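Local coordinates for protein CurH (PDB 3KG7) that probably catalyses the dehydration of a beta-hydroxyacyl intermediate, as the dehydratase domain of a module in the curacin polyketide synthase, at residues H35-D40 with P199-L204; S53-T58 with E69-Q74; V136-L141 with R243-V248; P166-V171 with C208-P213; H238-R243 with Q273-I278. All coordinates share one frame; numbering follows the deposited sequence.

The five contacts spread over a double hotdog fold. Contact 2 packs helix 52-62 against strand 66-73 in the N-terminal hotdog. Contact 1 bridges the two hotdogs, probably beside the cleft where dehydratases of this family hold the active site; His35-Gly39 seems to fit the family's HxxxG pattern. It touches contact 2, centred about 14 Å away, where Pro202 CB comes 3.3 Å from Ser53 OG. Contact 4, centred about 12 Å from contact 1, joins the loop before strand 171-176 to the loop after helix 202-207, its Leu168 touching Trp37 and Asp40. Contacts 3 and 5, both surface contacts on the sheet of the C-terminal hotdog, share Arg243 and touch through Phe244 and Phe275, their centres about 11 Å apart.

Contact 1. Residues H35-D40 with P199-L204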
# COMPACT_ATOMS: atom_id res chain seq x y z
N HIS C 35 15.99 -14.08 -1.81
CA HIS C 35 15.59 -15.33 -1.19
C HIS C 35 16.30 -16.51 -1.84
O HIS C 35 15.66 -17.32 -2.51
CB HIS C 35 14.08 -15.51 -1.38
CG HIS C 35 13.25 -14.54 -0.61
ND1 HIS C 35 12.74 -14.82 0.64
CD2 HIS C 35 12.84 -13.29 -0.92
CE1 HIS C 35 12.05 -13.77 1.07
NE2 HIS C 35 12.10 -12.83 0.15
N PRO C 36 17.63 -16.63 -1.64
CA PRO C 36 18.36 -17.72 -2.26
C PRO C 36 17.82 -19.10 -1.95
O PRO C 36 18.06 -20.03 -2.72
CB PRO C 36 19.77 -17.57 -1.68
CG PRO C 36 19.62 -16.72 -0.49
CD PRO C 36 18.52 -15.78 -0.83
N TRP C 37 17.09 -19.24 -0.84
CA TRP C 37 16.58 -20.55 -0.42
C TRP C 37 15.65 -21.19 -1.44
O TRP C 37 15.61 -22.41 -1.56
CB TRP C 37 15.90 -20.48 0.95
CG TRP C 37 14.70 -19.57 1.04
CD1 TRP C 37 14.71 -18.24 1.33
CD2 TRP C 37 13.33 -19.94 0.86
NE1 TRP C 37 13.42 -17.75 1.33
CE2 TRP C 37 12.55 -18.78 1.05
CE3 TRP C 37 12.68 -21.15 0.55
CZ2 TRP C 37 11.16 -18.78 0.95
CZ3 TRP C 37 11.29 -21.15 0.45
CH2 TRP C 37 10.54 -19.97 0.65
N ILE C 38 14.90 -20.37 -2.18
CA ILE C 38 13.97 -20.90 -3.17
C ILE C 38 14.70 -21.75 -4.20
O ILE C 38 14.20 -22.77 -4.64
CB ILE C 38 13.17 -19.79 -3.88
CG1 ILE C 38 12.48 -18.90 -2.84
CG2 ILE C 38 12.15 -20.39 -4.85
CD1 ILE C 38 11.95 -17.63 -3.41
N GLY C 39 15.91 -21.32 -4.55
CA GLY C 39 16.75 -22.07 -5.48
C GLY C 39 17.09 -23.47 -5.02
O GLY C 39 17.51 -24.30 -5.82
N ASP C 40 16.89 -23.74 -3.73
CA ASP C 40 17.12 -25.08 -3.19
C ASP C 40 15.83 -25.86 -2.92
O ASP C 40 15.87 -26.96 -2.36
CB ASP C 40 18.05 -25.02 -1.97
CG ASP C 40 19.53 -24.88 -2.35
OD1 ASP C 40 19.94 -25.33 -3.45
OD2 ASP C 40 20.29 -24.32 -1.53
N PRO C 199 8.24 -16.41 13.48
CA PRO C 199 7.92 -17.59 14.31
C PRO C 199 8.41 -18.89 13.69
O PRO C 199 8.96 -19.75 14.39
CB PRO C 199 6.39 -17.60 14.36
CG PRO C 199 5.96 -16.25 13.94
CD PRO C 199 7.04 -15.59 13.18
N ILE C 200 8.20 -19.03 12.38
CA ILE C 200 8.59 -20.25 11.65
C ILE C 200 8.89 -19.91 10.19
O ILE C 200 8.07 -19.34 9.48
CB ILE C 200 7.52 -21.36 11.74
CG1 ILE C 200 8.06 -22.70 11.23
CG2 ILE C 200 6.23 -20.98 11.00
CD1 ILE C 200 7.17 -23.89 11.56
N HIS C 201 10.11 -20.24 9.76
CA HIS C 201 10.50 -20.00 8.39
C HIS C 201 9.80 -20.98 7.47
O HIS C 201 9.62 -22.15 7.84
CB HIS C 201 12.01 -20.15 8.23
CG HIS C 201 12.52 -19.66 6.91
ND1 HIS C 201 12.63 -20.48 5.81
CD2 HIS C 201 12.92 -18.43 6.51
CE1 HIS C 201 13.08 -19.78 4.79
NE2 HIS C 201 13.27 -18.53 5.18
N PRO C 202 9.43 -20.53 6.25
CA PRO C 202 8.87 -21.39 5.21
C PRO C 202 9.51 -22.78 5.14
O PRO C 202 8.80 -23.79 5.16
CB PRO C 202 9.19 -20.62 3.94
CG PRO C 202 9.08 -19.19 4.34
CD PRO C 202 9.50 -19.13 5.80
N VAL C 203 10.84 -22.85 5.09
CA VAL C 203 11.55 -24.13 5.03
C VAL C 203 11.21 -25.05 6.20
O VAL C 203 10.90 -26.23 6.01
CB VAL C 203 13.06 -23.91 4.92
CG1 VAL C 203 13.83 -25.20 5.14
CG2 VAL C 203 13.40 -23.29 3.57
N LEU C 204 11.24 -24.51 7.41
CA LEU C 204 10.95 -25.29 8.61
C LEU C 204 9.53 -25.83 8.62
O LEU C 204 9.31 -26.98 9.02
CB LEU C 204 11.20 -24.45 9.86
CG LEU C 204 12.64 -24.02 10.12
CD1 LEU C 204 12.65 -22.86 11.15
CD2 LEU C 204 13.48 -25.19 10.60
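Trp37 presents one face of its indole to the edge of the His201 imidazole in a T-shaped pair, the planes turned 77° apart and the centroid of the five-membered ring 4.8 Å from that of His201. His201 CE1 is the atom that points in, standing over the middle of the ring system, while Ile38 CG1 covers the opposite face. Towards the six-membered end the indole meets helix 202-207: Trp37 CH2 lies 3.6 Å from Pro202 CB, and Trp37 CE3 lies 3.8 Å from Val203 CG2. With CG between the backbone N and the carbonyl carbon (chi1 61°), the indole is swung out from its loop to reach these partners. The contact joins a loop of the N-terminal hotdog to the start of the helix in the C-terminal one, consistent with the double hotdog of polyketide synthase dehydratases, and Ser53 of helix 52-62 touches both Trp37 and Pro202. Both rings are fixed by hydrogen bonds. Trp37 NE1 donates to His35 ND1 at 3.1 Å, lying in the plane of that imidazole, and His35 NE2 is in turn bonded to Gln28. A leucine in place of Trp37 would probably leave His35 ND1 without its donor and the edge of His201 without an aromatic face. His201 itself is the N-cap of the helix, its ND1 accepting from Val203 N at 3.1 Å.

Contact 2. Residues S53-T58 with E69-Q74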
# COMPACT_ATOMS: atom_id res chain seq x y z
N SER C 53 4.79 -21.70 2.81
CA SER C 53 5.53 -20.45 3.01
C SER C 53 4.60 -19.29 3.32
O SER C 53 4.93 -18.42 4.13
CB SER C 53 6.35 -20.09 1.77
OG SER C 53 7.17 -21.18 1.40
N TYR C 54 3.45 -19.28 2.67
CA TYR C 54 2.49 -18.20 2.87
C TYR C 54 1.88 -18.25 4.26
O TYR C 54 1.57 -17.20 4.83
CB TYR C 54 1.43 -18.20 1.77
CG TYR C 54 2.08 -18.22 0.40
CD1 TYR C 54 2.96 -17.22 0.01
CD2 TYR C 54 1.84 -19.27 -0.49
CE1 TYR C 54 3.58 -17.24 -1.23
CE2 TYR C 54 2.44 -19.29 -1.74
CZ TYR C 54 3.31 -18.28 -2.10
OH TYR C 54 3.90 -18.31 -3.33
N ILE C 55 1.74 -19.45 4.82
CA ILE C 55 1.30 -19.60 6.20
C ILE C 55 2.36 -18.97 7.10
O ILE C 55 2.03 -18.19 8.00
CB ILE C 55 1.07 -21.07 6.61
CG1 ILE C 55 0.22 -21.81 5.57
CG2 ILE C 55 0.40 -21.13 7.99
CD1 ILE C 55 0.20 -23.32 5.71
N ALA C 56 3.62 -19.31 6.83
CA ALA C 56 4.76 -18.73 7.53
C ALA C 56 4.68 -17.22 7.52
O ALA C 56 4.82 -16.58 8.57
CB ALA C 56 6.03 -19.18 6.88
N MSE C 57 4.44 -16.66 6.34
CA MSE C 57 4.39 -15.20 6.17
C MSE C 57 3.26 -14.57 6.99
O MSE C 57 3.45 -13.55 7.65
CB MSE C 57 4.23 -14.83 4.70
CG MSE C 57 5.45 -15.13 3.87
SE MSE C 57 5.17 -14.68 2.01
CE MSE C 57 5.50 -12.76 2.07
N THR C 58 2.09 -15.19 6.93
CA THR C 58 0.93 -14.70 7.63
C THR C 58 1.17 -14.74 9.14
O THR C 58 0.86 -13.76 9.85
CB THR C 58 -0.33 -15.50 7.27
OG1 THR C 58 -0.57 -15.40 5.85
CG2 THR C 58 -1.54 -14.95 8.01
N GLU C 69 -6.85 -20.65 9.16
CA GLU C 69 -7.82 -21.62 8.66
C GLU C 69 -8.23 -21.40 7.21
O GLU C 69 -8.01 -20.32 6.66
CB GLU C 69 -9.04 -21.73 9.60
CG GLU C 69 -9.62 -20.41 10.07
CD GLU C 69 -10.45 -20.56 11.34
OE1 GLU C 69 -11.57 -20.00 11.39
OE2 GLU C 69 -9.99 -21.24 12.28
N ASP C 70 -8.80 -22.44 6.61
CA ASP C 70 -9.23 -22.45 5.20
C ASP C 70 -8.15 -21.94 4.25
O ASP C 70 -8.34 -20.95 3.53
CB ASP C 70 -10.53 -21.67 5.01
CG ASP C 70 -11.64 -22.16 5.92
OD1 ASP C 70 -11.68 -21.71 7.10
OD2 ASP C 70 -12.46 -22.98 5.47
N ILE C 71 -7.00 -22.61 4.29
CA ILE C 71 -5.85 -22.24 3.49
C ILE C 71 -5.95 -22.93 2.14
O ILE C 71 -6.16 -24.14 2.08
CB ILE C 71 -4.52 -22.64 4.17
CG1 ILE C 71 -4.41 -22.00 5.57
CG2 ILE C 71 -3.33 -22.24 3.30
CD1 ILE C 71 -3.48 -22.74 6.52
N ASN C 72 -5.84 -22.15 1.07
CA ASN C 72 -5.78 -22.70 -0.29
C ASN C 72 -4.59 -22.19 -1.09
O ASN C 72 -4.20 -21.01 -0.99
CB ASN C 72 -7.06 -22.39 -1.07
CG ASN C 72 -8.31 -22.71 -0.30
OD1 ASN C 72 -8.64 -22.03 0.68
ND2 ASN C 72 -9.03 -23.75 -0.73
N PHE C 73 -4.00 -23.09 -1.87
CA PHE C 73 -2.94 -22.70 -2.78
C PHE C 73 -3.45 -22.82 -4.21
O PHE C 73 -4.00 -23.86 -4.60
CB PHE C 73 -1.69 -23.56 -2.59
CG PHE C 73 -1.36 -23.81 -1.16
CD1 PHE C 73 -1.01 -22.76 -0.32
CD2 PHE C 73 -1.39 -25.10 -0.64
CE1 PHE C 73 -0.71 -22.99 1.02
CE2 PHE C 73 -1.08 -25.35 0.70
CZ PHE C 73 -0.74 -24.29 1.53
N GLN C 74 -3.27 -21.75 -4.96
CA GLN C 74 -3.64 -21.71 -6.36
C GLN C 74 -2.38 -22.02 -7.18
O GLN C 74 -1.71 -23.03 -6.94
CB GLN C 74 -4.25 -20.34 -6.70
CG GLN C 74 -5.56 -20.02 -5.97
CD GLN C 74 -5.38 -19.68 -4.50
OE1 GLN C 74 -4.70 -18.71 -4.15
NE2 GLN C 74 -6.00 -20.46 -3.62
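Ile55 and Ile71 make the apolar heart of this contact, their side chains crossing at about a right angle with the Ile71 CD1 methyl against CD1 and CG1 of Ile55. Ile55 CD1 lies 3.8 Å from Ile71 CD1. In Ile55 the CG1 branch is anti to the carbonyl carbon (chi1 -49°) and carries on extended, which sends CD1 from the helix towards the strand. Ile55 CD1 also reaches Phe73, arriving at the ring edge near its plane, 4.4 Å from Phe73 CZ. All three residues are buried, and Met234 of strand 225-236 also packs on Ile55.

No hydrogen bond crosses between the segments. In the helix, Tyr54 O takes two donors from Thr58, the backbone N at 3.0 Å and OG1 at 3.0 Å, which approach from opposite faces of the carbonyl plane. The strand is bonded to its neighbours: the backbones of Ile71 and Phe73 bond to strand 225-236, and that of Asn72 to strand 117-124. A central helix lying against an antiparallel sheet is the hallmark of the hotdog fold, here in its N-terminal copy, and the pairing with strand 225-236 joins this copy's strand to one of the second copy.

Contact 3. Residues V136-L141 with R243-V248; sequences VDIPAL and RFYAYV
Ile138 lies over one face of the Tyr245 ring in a CH-pi contact, its CG1 3.9 Å from the ring centroid and 17° off the normal. CG1 is offset towards CZ and CE2, 3.8 Å from Tyr245 CZ, while Ile138 CD1 lies over the middle of the ring, slightly to the CG side. Two residues on, Tyr247 receives two aliphatic groups from the same side of its ring: Leu141 CD2 3.6 Å from Tyr247 CE1, and Val136 CG2 4.2 Å from Tyr247 CE2. A serine in place of Tyr245 would probably leave Ile138 without the ring face it packs on and open a gap between helix and strand.

The two tyrosines point the same way because they alternate with Phe244 and Ala246 along strand 243-255. The rings diverge, since CG is anti to the carbonyl carbon in Tyr245 (chi1 -60°) but anti to the backbone N in Tyr247 (chi1 -172°). Backbone bonds from Tyr245 to Leu268 and from Tyr247 to Gln266 fix the strand, and Asp137 takes the N-cap position of helix 138-144. A short helix and a residue leading into it thus pack by apolar side chains on the outer part of the antiparallel sheet of the C-terminal hotdog.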
# COMPACT_ATOMS: atom_id res chain seq x y z
N VAL C 136 4.41 -36.01 24.92
CA VAL C 136 5.06 -37.20 24.35
C VAL C 136 6.42 -37.46 25.01
O VAL C 136 7.21 -36.53 25.18
CB VAL C 136 5.20 -37.12 22.77
CG1 VAL C 136 6.52 -37.69 22.29
CG2 VAL C 136 4.04 -37.81 22.07
N ASP C 137 6.68 -38.71 25.41
CA ASP C 137 8.02 -39.11 25.84
C ASP C 137 8.88 -39.43 24.62
O ASP C 137 8.69 -40.47 23.97
CB ASP C 137 7.99 -40.30 26.81
CG ASP C 137 9.33 -40.52 27.52
OD1 ASP C 137 9.92 -41.61 27.38
OD2 ASP C 137 9.79 -39.59 28.23
N ILE C 138 9.82 -38.53 24.32
CA ILE C 138 10.57 -38.61 23.07
C ILE C 138 11.61 -39.75 22.99
O ILE C 138 11.69 -40.41 21.94
CB ILE C 138 11.13 -37.20 22.63
CG1 ILE C 138 11.22 -37.11 21.10
CG2 ILE C 138 12.46 -36.85 23.32
CD1 ILE C 138 9.86 -37.01 20.42
N PRO C 139 12.37 -40.02 24.08
CA PRO C 139 13.33 -41.13 24.00
C PRO C 139 12.65 -42.50 23.84
O PRO C 139 13.26 -43.42 23.31
CB PRO C 139 14.08 -41.06 25.33
CG PRO C 139 13.80 -39.69 25.87
CD PRO C 139 12.42 -39.37 25.40
N ALA C 140 11.40 -42.61 24.30
CA ALA C 140 10.61 -43.84 24.15
C ALA C 140 10.11 -44.06 22.72
O ALA C 140 10.08 -45.19 22.23
CB ALA C 140 9.44 -43.85 25.13
N LEU C 141 9.70 -42.98 22.06
CA LEU C 141 9.29 -43.05 20.66
C LEU C 141 10.42 -43.58 19.78
O LEU C 141 10.20 -44.44 18.93
CB LEU C 141 8.85 -41.68 20.15
CG LEU C 141 7.34 -41.42 20.05
CD1 LEU C 141 6.65 -41.46 21.41
CD2 LEU C 141 7.12 -40.08 19.37
N ARG C 243 15.66 -26.90 17.54
CA ARG C 243 15.41 -28.30 17.21
C ARG C 243 14.03 -28.73 17.73
O ARG C 243 13.69 -28.48 18.89
CB ARG C 243 16.52 -29.16 17.81
CG ARG C 243 16.25 -30.66 17.85
CD ARG C 243 17.36 -31.40 18.58
NE ARG C 243 18.59 -31.44 17.79
CZ ARG C 243 19.66 -32.17 18.10
NH1 ARG C 243 19.66 -32.95 19.18
NH2 ARG C 243 20.73 -32.14 17.31
N PHE C 244 13.25 -29.36 16.86
CA PHE C 244 11.90 -29.84 17.21
C PHE C 244 11.51 -31.04 16.35
O PHE C 244 12.30 -31.50 15.51
CB PHE C 244 10.87 -28.72 17.05
CG PHE C 244 10.72 -28.21 15.64
CD1 PHE C 244 9.69 -28.67 14.83
CD2 PHE C 244 11.61 -27.27 15.13
CE1 PHE C 244 9.54 -28.20 13.52
CE2 PHE C 244 11.47 -26.79 13.82
CZ PHE C 244 10.43 -27.26 13.02
N TYR C 245 10.30 -31.54 16.55
CA TYR C 245 9.84 -32.76 15.89
C TYR C 245 8.51 -32.58 15.14
O TYR C 245 7.69 -31.74 15.51
CB TYR C 245 9.71 -33.90 16.92
CG TYR C 245 11.01 -34.24 17.63
CD1 TYR C 245 11.88 -35.20 17.11
CD2 TYR C 245 11.37 -33.60 18.82
CE1 TYR C 245 13.07 -35.52 17.75
CE2 TYR C 245 12.57 -33.91 19.47
CZ TYR C 245 13.41 -34.86 18.92
OH TYR C 245 14.59 -35.18 19.55
N ALA C 246 8.33 -33.37 14.09
CA ALA C 246 7.06 -33.43 13.38
C ALA C 246 6.53 -34.85 13.52
O ALA C 246 7.20 -35.81 13.13
CB ALA C 246 7.23 -33.06 11.92
N TYR C 247 5.32 -34.97 14.06
CA TYR C 247 4.75 -36.25 14.46
C TYR C 247 3.43 -36.51 13.72
O TYR C 247 2.50 -35.70 13.81
CB TYR C 247 4.55 -36.23 15.98
CG TYR C 247 4.14 -37.53 16.64
CD1 TYR C 247 4.80 -38.73 16.35
CD2 TYR C 247 3.11 -37.56 17.58
CE1 TYR C 247 4.43 -39.93 16.96
CE2 TYR C 247 2.73 -38.76 18.20
CZ TYR C 247 3.39 -39.93 17.88
OH TYR C 247 3.03 -41.11 18.48
N VAL C 248 3.36 -37.61 12.99
CA VAL C 248 2.13 -38.00 12.29
C VAL C 248 1.57 -39.27 12.94
O VAL C 248 2.26 -40.28 13.01
CB VAL C 248 2.36 -38.19 10.77
CG1 VAL C 248 1.06 -38.55 10.05
CG2 VAL C 248 2.98 -36.94 10.16

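Contact 4. Residues P166-V171 with C208-P213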
# COMPACT_ATOMS: atom_id res chain seq x y z
N PRO C 166 20.74 -27.71 -0.18
CA PRO C 166 21.39 -27.41 1.11
C PRO C 166 20.57 -26.55 2.08
O PRO C 166 20.61 -26.77 3.30
CB PRO C 166 22.66 -26.67 0.69
CG PRO C 166 23.01 -27.28 -0.60
CD PRO C 166 21.70 -27.60 -1.29
N MSE C 167 19.85 -25.57 1.53
CA MSE C 167 19.10 -24.61 2.33
C MSE C 167 17.71 -25.12 2.71
O MSE C 167 16.97 -24.43 3.43
CB MSE C 167 19.00 -23.29 1.57
CG MSE C 167 20.05 -22.29 1.99
SE MSE C 167 20.18 -20.80 0.74
CE MSE C 167 21.94 -21.17 -0.04
N LEU C 168 17.38 -26.31 2.24
CA LEU C 168 16.10 -26.96 2.53
C LEU C 168 16.29 -28.24 3.34
O LEU C 168 15.32 -28.84 3.82
CB LEU C 168 15.35 -27.28 1.23
CG LEU C 168 14.31 -26.33 0.61
CD1 LEU C 168 13.02 -26.28 1.42
CD2 LEU C 168 14.85 -24.93 0.40
N GLN C 169 17.54 -28.66 3.51
CA GLN C 169 17.86 -29.90 4.22
C GLN C 169 17.77 -29.73 5.73
O GLN C 169 18.79 -29.66 6.43
CB GLN C 169 19.22 -30.43 3.78
CG GLN C 169 19.14 -31.15 2.44
CD GLN C 169 20.49 -31.28 1.77
OE1 GLN C 169 21.36 -30.43 1.90
NE2 GLN C 169 20.66 -32.36 1.02
N ALA C 170 16.54 -29.67 6.23
CA ALA C 170 16.26 -29.41 7.64
C ALA C 170 15.98 -30.69 8.42
O ALA C 170 15.88 -30.65 9.65
CB ALA C 170 15.08 -28.44 7.78
N VAL C 171 15.85 -31.81 7.72
CA VAL C 171 15.53 -33.07 8.36
C VAL C 171 16.80 -33.76 8.87
O VAL C 171 17.55 -34.37 8.10
CB VAL C 171 14.75 -34.01 7.42
CG1 VAL C 171 14.28 -35.24 8.17
CG2 VAL C 171 13.57 -33.28 6.79
N CYS C 208 8.06 -30.08 7.98
CA CYS C 208 7.08 -30.81 8.78
C CYS C 208 6.21 -31.75 7.94
O CYS C 208 5.61 -32.70 8.47
CB CYS C 208 6.19 -29.82 9.52
SG CYS C 208 7.11 -28.84 10.70
N THR C 209 6.15 -31.48 6.64
CA THR C 209 5.18 -32.10 5.77
C THR C 209 5.81 -33.23 4.97
O THR C 209 5.14 -33.86 4.14
CB THR C 209 4.59 -31.07 4.80
OG1 THR C 209 5.57 -30.72 3.83
CG2 THR C 209 4.15 -29.81 5.55
N ARG C 210 7.08 -33.50 5.25
CA ARG C 210 7.89 -34.39 4.41
C ARG C 210 7.75 -35.89 4.67
O ARG C 210 8.31 -36.70 3.93
CB ARG C 210 9.37 -33.98 4.48
CG ARG C 210 9.69 -32.70 3.75
CD ARG C 210 11.13 -32.29 3.97
NE ARG C 210 11.34 -30.89 3.57
CZ ARG C 210 12.49 -30.23 3.70
NH1 ARG C 210 13.57 -30.82 4.21
NH2 ARG C 210 12.57 -28.96 3.32
N LEU C 211 7.01 -36.28 5.72
CA LEU C 211 6.89 -37.71 6.05
C LEU C 211 5.52 -38.12 6.60
O LEU C 211 4.89 -37.41 7.38
CB LEU C 211 8.00 -38.15 7.01
CG LEU C 211 8.12 -39.63 7.41
CD1 LEU C 211 8.44 -40.54 6.22
CD2 LEU C 211 9.17 -39.81 8.50
N THR C 212 5.11 -39.32 6.17
CA THR C 212 3.86 -39.94 6.57
C THR C 212 4.20 -41.41 6.76
O THR C 212 5.09 -41.92 6.07
CB THR C 212 2.80 -39.80 5.46
OG1 THR C 212 3.03 -38.61 4.70
CG2 THR C 212 1.40 -39.75 6.04
N PRO C 213 3.51 -42.11 7.70
CA PRO C 213 3.65 -43.57 7.88
C PRO C 213 3.75 -44.38 6.58
O PRO C 213 4.41 -45.42 6.53
CB PRO C 213 2.37 -43.95 8.63
CG PRO C 213 2.04 -42.74 9.42
CD PRO C 213 2.57 -41.54 8.68
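Arg210 reaches from the loop that follows helix 202-207, the helix of the C-terminal hotdog, to the backbone of a loop in the same half, where Gln169 is the centre of an inverse gamma turn. The hydrogen bonds converge on a single carbonyl. Both terminal nitrogens of Arg210 grip Leu168 O end-on, NH1 at 2.7 Å and NH2 at 2.8 Å, and the oxygen sits at the guanidinium edge, in its plane. NH2 comes in the carbonyl plane on a lone pair, whereas NH1 is tilted 19° from that plane. The same oxygen is approached by Ala170 N in a weak bond that closes the turn, so the guanidinium probably polarises a carbonyl that already shapes its own loop.

The chain of Arg210 is extended from CG to NE, with CG anti to the carbonyl carbon (chi1 -72°), and that length carries the charged end across. Beyond the segments, the guanidinium has a cation-pi contact with Tyr164 and a long, weak ion pair with Asp206, while Arg210 O accepts from the hydroxyl of Tyr157.

Aliphatic groups lie beside the guanidinium. Leu168 crosses the arginine at about a right angle, its CD1 branch meeting Arg210 NH2. The side chains of Val171 and Arg210 slide past each other in opposite directions, and Val171 CG2 lies 3.9 Å from Arg210 CD and 3.6 Å from Arg210 NH1.

Contact 5. Residues H238-R243 with Q273-I278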
# COMPACT_ATOMS: atom_id res chain seq x y z
N HIS C 238 3.95 -20.80 19.80
CA HIS C 238 5.15 -19.97 19.96
C HIS C 238 6.19 -20.27 18.88
O HIS C 238 6.02 -21.22 18.12
CB HIS C 238 5.74 -20.08 21.38
CG HIS C 238 6.00 -21.49 21.82
ND1 HIS C 238 7.08 -22.22 21.37
CD2 HIS C 238 5.35 -22.29 22.70
CE1 HIS C 238 7.06 -23.41 21.93
NE2 HIS C 238 6.02 -23.48 22.74
N PRO C 239 7.26 -19.46 18.80
CA PRO C 239 8.26 -19.68 17.77
C PRO C 239 8.89 -21.06 17.89
O PRO C 239 9.00 -21.59 19.00
CB PRO C 239 9.31 -18.61 18.06
CG PRO C 239 8.59 -17.57 18.80
CD PRO C 239 7.60 -18.30 19.64
N THR C 240 9.29 -21.63 16.76
CA THR C 240 9.98 -22.93 16.76
C THR C 240 11.33 -22.82 17.48
O THR C 240 12.06 -21.84 17.29
CB THR C 240 10.22 -23.48 15.34
OG1 THR C 240 11.10 -22.61 14.63
CG2 THR C 240 8.93 -23.59 14.58
N PRO C 241 11.66 -23.83 18.30
CA PRO C 241 13.00 -23.90 18.88
C PRO C 241 14.01 -24.32 17.81
O PRO C 241 13.61 -24.67 16.69
CB PRO C 241 12.86 -25.01 19.93
CG PRO C 241 11.40 -25.29 20.04
CD PRO C 241 10.82 -24.95 18.73
N SER C 242 15.29 -24.28 18.15
CA SER C 242 16.37 -24.61 17.20
C SER C 242 16.26 -26.05 16.71
O SER C 242 16.70 -26.37 15.60
CB SER C 242 17.73 -24.37 17.85
OG SER C 242 17.81 -24.97 19.13
N ARG C 243 15.66 -26.90 17.54
CA ARG C 243 15.41 -28.30 17.21
C ARG C 243 14.03 -28.73 17.73
O ARG C 243 13.69 -28.48 18.89
CB ARG C 243 16.52 -29.16 17.81
CG ARG C 243 16.25 -30.66 17.85
CD ARG C 243 17.36 -31.40 18.58
NE ARG C 243 18.59 -31.44 17.79
CZ ARG C 243 19.66 -32.17 18.10
NH1 ARG C 243 19.66 -32.95 19.18
NH2 ARG C 243 20.73 -32.14 17.31
N GLN C 273 6.70 -31.85 24.02
CA GLN C 273 5.46 -31.09 24.19
C GLN C 273 4.98 -30.48 22.89
O GLN C 273 5.77 -29.87 22.16
CB GLN C 273 5.63 -30.00 25.24
CG GLN C 273 5.49 -30.52 26.66
CD GLN C 273 5.76 -29.46 27.70
OE1 GLN C 273 5.96 -28.29 27.38
NE2 GLN C 273 5.77 -29.88 28.97
N ALA C 274 3.69 -30.63 22.60
CA ALA C 274 3.10 -30.05 21.39
C ALA C 274 3.03 -28.52 21.50
O ALA C 274 2.76 -27.99 22.57
CB ALA C 274 1.72 -30.64 21.13
N PHE C 275 3.31 -27.84 20.40
CA PHE C 275 3.26 -26.37 20.38
C PHE C 275 2.69 -25.83 19.06
O PHE C 275 2.55 -24.62 18.89
CB PHE C 275 4.63 -25.77 20.70
CG PHE C 275 5.66 -25.99 19.63
CD1 PHE C 275 6.22 -27.26 19.43
CD2 PHE C 275 6.07 -24.94 18.82
CE1 PHE C 275 7.16 -27.47 18.43
CE2 PHE C 275 7.01 -25.14 17.82
CZ PHE C 275 7.57 -26.41 17.62
N GLY C 276 2.36 -26.73 18.15
CA GLY C 276 1.72 -26.36 16.90
C GLY C 276 1.20 -27.58 16.17
O GLY C 276 1.63 -28.70 16.46
N ARG C 277 0.28 -27.37 15.24
CA ARG C 277 -0.22 -28.48 14.43
C ARG C 277 -0.72 -28.03 13.06
O ARG C 277 -1.10 -26.87 12.88
CB ARG C 277 -1.32 -29.27 15.16
CG ARG C 277 -2.62 -28.52 15.39
CD ARG C 277 -3.63 -29.39 16.12
NE ARG C 277 -3.78 -30.69 15.47
CZ ARG C 277 -4.31 -31.77 16.05
NH1 ARG C 277 -4.74 -31.72 17.30
NH2 ARG C 277 -4.40 -32.91 15.37
N ILE C 278 -0.69 -28.96 12.11
CA ILE C 278 -1.20 -28.75 10.77
C ILE C 278 -2.27 -29.81 10.53
O ILE C 278 -1.96 -31.01 10.53
CB ILE C 278 -0.08 -28.87 9.70
CG1 ILE C 278 1.08 -27.93 10.03
CG2 ILE C 278 -0.62 -28.60 8.29
CD1 ILE C 278 2.40 -28.37 9.50
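Phe275 and His238 both place CG between the backbone N and the carbonyl carbon, with chi1 of 69° and 53°, and the two rings are thereby brought alongside each other. Phe275 belongs to a classic beta bulge: it and Gly276 both face Leu267 of strand 260-268, at the start of strand 274-286 in the C-terminal hotdog. The ring planes of His238 and Phe275 are near parallel, 14° apart, but slid so that they barely overlap, with centroids 5.0 Å apart. The closest approach is made at the root of the phenylalanine instead, where His238 NE2 lies 3.4 Å from Phe275 CB and His238 CE1 lies 3.7 Å from Phe275 CG.

Later residues of the same loop meet the far end of the phenyl ring, with Phe275 CE2 3.9 Å from Thr240 CA. Leu236 and Leu267 also touch Phe275, which is buried, and Ser237 OG is hydrogen-bonded to its carbonyl oxygen.

The imidazole is held in its rotation by its own loop: His238 ND1 donates to Pro239 O at 3.1 Å, the oxygen lying close to the ring plane. At the far end of the phenyl ring Pro241, coming from the opposite direction, sets CD 3.7 Å from Phe275 CZ.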